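Local coordinates for Rod shape-determining protein (MreC) (Helicobacter pylori, PDB 5LP5) that binds the penicillin-binding protein PBP2 in the core cell wall synthesis complex and probably helps determine rod shape, at the interface of chains C and A and the interface of chains A and B. Coordinates in Å, arbitrary orientation; residue numbers count along the deposited sequence, not the author numbering. Chains: chain A/B, Rod shape-determining protein (MreC); chain C, Penicillin-binding protein 2 (Pbp2).

Contact 1: the interface of chains C and A. Residues chain C 131-132, 135-136, 139; chain A 125, 137, 156, 201, 203.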
ATOM      1  N   GLN C 131     -17.696  -0.195   3.118  1.00 27.39           N
ATOM      2  CA  GLN C 131     -18.336   1.030   3.508  1.00 26.94           C
ATOM      3  C   GLN C 131     -19.695   0.805   4.218  1.00 26.73           C
ATOM      4  O   GLN C 131     -19.913   1.362   5.296  1.00 26.59           O
ATOM      5  CB  GLN C 131     -18.404   1.969   2.307  1.00 27.06           C
ATOM      6  CG  GLN C 131     -18.301   3.438   2.663  1.00 27.80           C
ATOM      7  CD  GLN C 131     -16.934   3.870   3.178  1.00 27.14           C
ATOM      8  OE1 GLN C 131     -16.764   4.043   4.380  1.00 27.00           O
ATOM      9  NE2 GLN C 131     -15.973   4.084   2.273  1.00 25.52           N
ATOM     10  N   PRO C 132     -20.595  -0.020   3.654  1.00 26.44           N
ATOM     11  CA  PRO C 132     -21.831  -0.362   4.383  1.00 27.03           C
ATOM     12  C   PRO C 132     -21.686  -1.497   5.407  1.00 27.16           C
ATOM     13  O   PRO C 132     -22.551  -1.665   6.241  1.00 28.29           O
ATOM     14  CB  PRO C 132     -22.787  -0.789   3.279  1.00 27.34           C
ATOM     15  CG  PRO C 132     -21.923  -1.220   2.138  1.00 26.78           C
ATOM     16  CD  PRO C 132     -20.561  -0.627   2.317  1.00 26.10           C
ATOM     17  N   ALA C 135     -19.859  -1.051  10.050  1.00 30.60           N
ATOM     18  CA  ALA C 135     -20.712  -0.904  11.242  1.00 33.06           C
ATOM     19  C   ALA C 135     -21.468  -2.173  11.651  1.00 34.82           C
ATOM     20  O   ALA C 135     -21.685  -2.437  12.835  1.00 34.43           O
ATOM     21  CB  ALA C 135     -21.701   0.239  11.036  1.00 34.09           C
ATOM     22  N   LYS C 136     -21.892  -2.951  10.666  1.00 36.39           N
ATOM     23  CA  LYS C 136     -22.633  -4.163  10.943  1.00 38.01           C
ATOM     24  C   LYS C 136     -21.726  -5.235  11.522  1.00 38.61           C
ATOM     25  O   LYS C 136     -22.133  -5.978  12.417  1.00 41.37           O
ATOM     26  CB  LYS C 136     -23.345  -4.618   9.682  1.00 39.53           C
ATOM     27  CG  LYS C 136     -24.387  -3.597   9.257  1.00 41.83           C
ATOM     28  CD  LYS C 136     -25.417  -4.123   8.257  1.00 44.26           C
ATOM     29  CE  LYS C 136     -24.918  -4.033   6.823  1.00 44.77           C
ATOM     30  NZ  LYS C 136     -25.349  -5.212   6.002  1.00 46.79           N
ATOM     31  N   GLN C 139     -21.143  -4.794  15.300  1.00 40.31           N
ATOM     32  CA  GLN C 139     -22.250  -5.110  16.201  1.00 42.23           C
ATOM     33  C   GLN C 139     -22.136  -6.511  16.764  1.00 47.36           C
ATOM     34  O   GLN C 139     -22.741  -6.798  17.790  1.00 51.04           O
ATOM     35  CB  GLN C 139     -23.602  -5.008  15.496  1.00 39.06           C
ATOM     36  CG  GLN C 139     -23.902  -3.655  14.910  1.00 37.83           C
ATOM     37  CD  GLN C 139     -23.649  -2.515  15.873  1.00 37.17           C
ATOM     38  OE1 GLN C 139     -24.277  -2.409  16.919  1.00 36.18           O
ATOM     39  NE2 GLN C 139     -22.748  -1.643  15.503  1.00 36.20           N
TER
ATOM     40  N   ILE A 125     -29.118  -0.361  11.477  1.00 28.29           N
ATOM     41  CA  ILE A 125     -28.399   0.648  12.233  1.00 27.27           C
ATOM     42  C   ILE A 125     -28.770   2.055  11.768  1.00 27.64           C
ATOM     43  O   ILE A 125     -28.512   2.425  10.623  1.00 27.99           O
ATOM     44  CB  ILE A 125     -26.884   0.483  12.070  1.00 26.86           C
ATOM     45  CG1 ILE A 125     -26.435  -0.890  12.547  1.00 28.13           C
ATOM     46  CG2 ILE A 125     -26.150   1.566  12.829  1.00 25.31           C
ATOM     47  CD1 ILE A 125     -25.125  -1.328  11.930  1.00 28.49           C
ATOM     48  N   ILE A 137     -25.358   6.180  17.217  1.00 22.28           N
ATOM     49  CA  ILE A 137     -26.249   5.365  16.411  1.00 22.89           C
ATOM     50  C   ILE A 137     -27.296   4.702  17.271  1.00 22.74           C
ATOM     51  O   ILE A 137     -27.209   4.720  18.489  1.00 21.76           O
ATOM     52  CB  ILE A 137     -25.490   4.250  15.653  1.00 24.14           C
ATOM     53  CG1 ILE A 137     -24.912   3.226  16.642  1.00 24.55           C
ATOM     54  CG2 ILE A 137     -24.379   4.850  14.794  1.00 23.96           C
ATOM     55  CD1 ILE A 137     -24.176   2.084  15.991  1.00 24.53           C
ATOM     56  N   ALA A 156     -20.173   3.026  15.592  1.00 23.95           N
ATOM     57  CA  ALA A 156     -19.258   3.155  14.461  1.00 24.25           C
ATOM     58  C   ALA A 156     -20.008   3.606  13.218  1.00 23.25           C
ATOM     59  O   ALA A 156     -21.135   3.205  12.986  1.00 22.01           O
ATOM     60  CB  ALA A 156     -18.555   1.832  14.184  1.00 25.43           C
ATOM     61  N   ASP A 201     -22.552   4.863   4.315  1.00 28.43           N
ATOM     62  CA  ASP A 201     -22.774   3.694   5.168  1.00 28.05           C
ATOM     63  C   ASP A 201     -24.244   3.289   5.292  1.00 28.25           C
ATOM     64  O   ASP A 201     -24.534   2.222   5.843  1.00 28.54           O
ATOM     65  CB  ASP A 201     -22.156   3.921   6.563  1.00 26.78           C
ATOM     66  CG  ASP A 201     -22.599   5.223   7.211  1.00 25.47           C
ATOM     67  OD1 ASP A 201     -23.442   5.955   6.670  1.00 25.41           O
ATOM     68  OD2 ASP A 201     -22.083   5.537   8.284  1.00 23.75           O
ATOM     69  N   ILE A 203     -26.361   4.867   7.123  1.00 26.12           N
ATOM     70  CA  ILE A 203     -26.729   5.243   8.488  1.00 24.92           C
ATOM     71  C   ILE A 203     -27.087   6.731   8.578  1.00 24.07           C
ATOM     72  O   ILE A 203     -28.141   7.119   9.092  1.00 24.33           O
ATOM     73  CB  ILE A 203     -25.546   5.007   9.461  1.00 24.43           C
ATOM     74  CG1 ILE A 203     -25.145   3.529   9.485  1.00 24.71           C
ATOM     75  CG2 ILE A 203     -25.909   5.493  10.869  1.00 24.21           C
ATOM     76  CD1 ILE A 203     -23.875   3.224  10.237  1.00 23.87           C
TER

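Contact 2: the interface of chains A and B. Residues chain A 100-103, 238; chain B 158, 167, 200-202.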
ATOM      1  N   MET A 100     -34.719  10.217  24.779  1.00 34.57           N
ATOM      2  CA  MET A 100     -34.236   9.212  25.711  1.00 33.02           C
ATOM      3  C   MET A 100     -35.119   9.181  26.949  1.00 32.88           C
ATOM      4  O   MET A 100     -35.549  10.202  27.443  1.00 33.94           O
ATOM      5  CB  MET A 100     -32.749   9.404  26.041  1.00 32.08           C
ATOM      6  CG  MET A 100     -32.421  10.481  27.043  1.00 32.13           C
ATOM      7  SD  MET A 100     -30.641  10.662  27.243  1.00 31.07           S
ATOM      8  CE  MET A 100     -30.308   9.414  28.490  1.00 32.35           C
ATOM      9  N   THR A 101     -35.378   7.983  27.447  1.00 32.51           N
ATOM     10  CA  THR A 101     -36.143   7.806  28.687  1.00 32.55           C
ATOM     11  C   THR A 101     -35.251   7.625  29.895  1.00 31.87           C
ATOM     12  O   THR A 101     -35.581   8.026  31.000  1.00 33.22           O
ATOM     13  CB  THR A 101     -37.068   6.584  28.612  1.00 33.12           C
ATOM     14  OG1 THR A 101     -36.289   5.368  28.586  1.00 33.87           O
ATOM     15  CG2 THR A 101     -38.000   6.717  27.391  1.00 32.93           C
ATOM     16  N   SER A 102     -34.099   7.017  29.662  1.00 30.96           N
ATOM     17  CA  SER A 102     -33.136   6.738  30.694  1.00 30.73           C
ATOM     18  C   SER A 102     -31.821   6.361  30.043  1.00 31.08           C
ATOM     19  O   SER A 102     -31.782   6.052  28.847  1.00 30.91           O
ATOM     20  CB  SER A 102     -33.633   5.559  31.499  1.00 31.01           C
ATOM     21  OG  SER A 102     -33.784   4.402  30.691  1.00 29.33           O
ATOM     22  N   PHE A 103     -30.751   6.333  30.829  1.00 32.55           N
ATOM     23  CA  PHE A 103     -29.532   5.638  30.408  1.00 33.59           C
ATOM     24  C   PHE A 103     -29.790   4.141  30.566  1.00 34.67           C
ATOM     25  O   PHE A 103     -30.645   3.746  31.359  1.00 36.80           O
ATOM     26  CB  PHE A 103     -28.370   6.051  31.275  1.00 34.02           C
ATOM     27  CG  PHE A 103     -27.964   7.472  31.093  1.00 34.18           C
ATOM     28  CD1 PHE A 103     -26.987   7.828  30.180  1.00 34.07           C
ATOM     29  CD2 PHE A 103     -28.527   8.464  31.883  1.00 35.74           C
ATOM     30  CE1 PHE A 103     -26.609   9.152  30.057  1.00 34.27           C
ATOM     31  CE2 PHE A 103     -28.155   9.788  31.753  1.00 35.58           C
ATOM     32  CZ  PHE A 103     -27.196  10.133  30.839  1.00 34.71           C
ATOM     33  N   LEU A 238     -28.426  15.708  24.284  1.00 28.13           N
ATOM     34  CA  LEU A 238     -29.172  14.478  24.476  1.00 27.83           C
ATOM     35  C   LEU A 238     -30.666  14.762  24.452  1.00 30.63           C
ATOM     36  O   LEU A 238     -31.489  13.850  24.410  1.00 28.89           O
ATOM     37  CB  LEU A 238     -28.682  13.726  25.711  1.00 28.51           C
ATOM     38  CG  LEU A 238     -27.409  12.897  25.447  1.00 27.58           C
ATOM     39  CD1 LEU A 238     -26.878  12.222  26.706  1.00 28.49           C
ATOM     40  CD2 LEU A 238     -27.611  11.834  24.371  1.00 26.61           C
TER
ATOM     41  N   SER B 158     -28.175  10.667  37.538  1.00 28.64           N
ATOM     42  CA  SER B 158     -27.456  11.456  36.532  1.00 27.66           C
ATOM     43  C   SER B 158     -27.408  12.941  36.817  1.00 26.25           C
ATOM     44  O   SER B 158     -28.437  13.575  37.041  1.00 26.45           O
ATOM     45  CB  SER B 158     -28.055  11.271  35.151  1.00 27.58           C
ATOM     46  OG  SER B 158     -27.257  11.905  34.171  1.00 28.94           O
ATOM     47  N   LEU B 167     -21.613  15.411  31.696  1.00 24.80           N
ATOM     48  CA  LEU B 167     -22.345  14.329  32.347  1.00 24.56           C
ATOM     49  C   LEU B 167     -21.484  13.414  33.196  1.00 25.59           C
ATOM     50  O   LEU B 167     -20.320  13.126  32.871  1.00 27.57           O
ATOM     51  CB  LEU B 167     -23.060  13.482  31.288  1.00 24.22           C
ATOM     52  CG  LEU B 167     -24.247  14.167  30.616  1.00 23.86           C
ATOM     53  CD1 LEU B 167     -24.730  13.337  29.438  1.00 24.51           C
ATOM     54  CD2 LEU B 167     -25.371  14.389  31.620  1.00 22.82           C
ATOM     55  N   LEU B 200     -31.999  13.547  32.606  1.00 25.76           N
ATOM     56  CA  LEU B 200     -32.108  12.596  31.507  1.00 26.85           C
ATOM     57  C   LEU B 200     -32.373  11.168  31.969  1.00 27.06           C
ATOM     58  O   LEU B 200     -32.664  10.291  31.144  1.00 26.16           O
ATOM     59  CB  LEU B 200     -30.863  12.594  30.632  1.00 28.26           C
ATOM     60  CG  LEU B 200     -30.211  13.915  30.218  1.00 28.60           C
ATOM     61  CD1 LEU B 200     -28.698  13.778  30.057  1.00 30.10           C
ATOM     62  CD2 LEU B 200     -30.839  14.432  28.954  1.00 27.79           C
ATOM     63  N   ASP B 201     -32.294  10.933  33.284  1.00 26.99           N
ATOM     64  CA  ASP B 201     -32.314   9.565  33.828  1.00 27.04           C
ATOM     65  C   ASP B 201     -33.702   9.015  34.171  1.00 27.99           C
ATOM     66  O   ASP B 201     -33.853   7.837  34.482  1.00 28.04           O
ATOM     67  CB  ASP B 201     -31.407   9.449  35.056  1.00 26.00           C
ATOM     68  CG  ASP B 201     -31.689  10.495  36.121  1.00 24.95           C
ATOM     69  OD1 ASP B 201     -32.604  11.320  35.954  1.00 24.27           O
ATOM     70  OD2 ASP B 201     -30.970  10.494  37.140  1.00 25.60           O
ATOM     71  N   GLY B 202     -34.710   9.878  34.086  1.00 29.02           N
ATOM     72  CA  GLY B 202     -36.076   9.501  34.402  1.00 30.34           C
ATOM     73  C   GLY B 202     -36.282   9.396  35.894  1.00 30.68           C
ATOM     74  O   GLY B 202     -37.241   8.740  36.331  1.00 35.53           O
TER

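Contact 1: the interface of chains C and A
C:Ala135 and C:Lys136 are helical, in the short helix 134-138, and meet A:Ile125, an extended residue at the start of strand 125-129. C:Gln131 and C:Pro132 lie just ahead of that helix and C:Gln139 follows it. The tip of A:Ile125 carries much of the contact. The CD1 methyl of A:Ile125 packs on the CG methylene of C:Lys136 at 3.6 Å. CD1 of A:Ile125 also reaches the CB of C:Ala135 at 3.9 Å. C:Lys136 has CG beside its own backbone N and anti to the carbonyl carbon (chi1 -64°). This puts the aliphatic root of the side chain, not the amine, against the isoleucine.

The CB methyl of C:Ala135 also meets A:Ile203 and A:Ala156. CB of C:Ala135 is 3.8 Å from CD1 of A:Ile203. It also packs on the backbone O of A:Ala156.

C:Gln139 comes tip to tip with A:Ile125 and A:Ile137. Its CG touches CD1 of A:Ile125, while the amide NE2 of C:Gln139 faces CD1 of A:Ile137 at 4.0 Å. That amide is bonded within PBP2. NE2 of C:Gln139 donates to the backbone O of C:Ala135 at 3.0 Å, with 163° at the hydrogen. The oxygen lies in the amide plane, and the bend at chi2 folds the chain back toward it. The bond would limit rotation of the amide.

At the other end, CB of A:Asp201 packs against the backbone O of C:Gln131 at 3.6 Å. The carboxylate turns inward on MreC, where OD1 accepts the backbone N of A:Ile203 from above its plane. This ties the loop 201-203 together.

No polar pair bonds across this patch. The site joins a helix of PBP2, in the region assigned to the PBP dimerisation domain, to a strand and loops of the beta-rich MreC.

Contact 2: the interface of chains A and B
B:Leu200 meets A:Met100, A:Phe103 and A:Leu238, and its branches share out the contact. CD1 of B:Leu200 approaches CZ at the tip of the A:Phe103 ring at 4.0 Å. CD2 faces CB of A:Leu238, whose side chain runs at about a right angle to it. The root of the leucine, CB of B:Leu200, lies 3.9 Å from the CE methyl of A:Met100. Beside this group, CD1 of A:Leu238 meets CD1 of B:Leu167 at 3.6 Å.

The ring of A:Phe103 also meets B:Ser158. Its edge atom CE2 packs on CB and the hydroxyl OG of the serine. The serine OG is anti to its backbone N (chi1 -173°), which points it at the ring. Along strand 100-103, A:Thr101 and A:Ser102 lie against the backbone of B:Leu200, B:Asp201 and B:Gly202. No polar pair lies within bonding reach across the patch.

Contacts within each chain position these groups. The CE methyl of A:Met100 sits over the centre of the A:Phe103 ring, 3.7 Å above its plane, and backs one face. On the other chain, the backbone N of B:Ser158 donates to the carboxylate OD2 of B:Asp201 at 2.8 Å. This nearly straight bond (171°) ties the 200-202 loop to strand 158-161.

The patch joins two MreC copies mainly by apolar packing. It may serve MreC self-association, but the structure alone does not show that this pairing is biological.

The C-alpha centres of contact 1 and contact 2 lie about 24 Å apart. Chain A takes part in both, using different residues. The loop around Asp201 is common to the two: chain A turns it to PBP2 in contact 1, and chain B turns its own copy to chain A in contact 2. One surface region of MreC can thus meet either PBP2 or another MreC. In this assembly chain A bridges PBP2 and chain B. The loop of chain B is engaged with chain A, so the two partners may compete for it if the MreC pairing occurs in the cell.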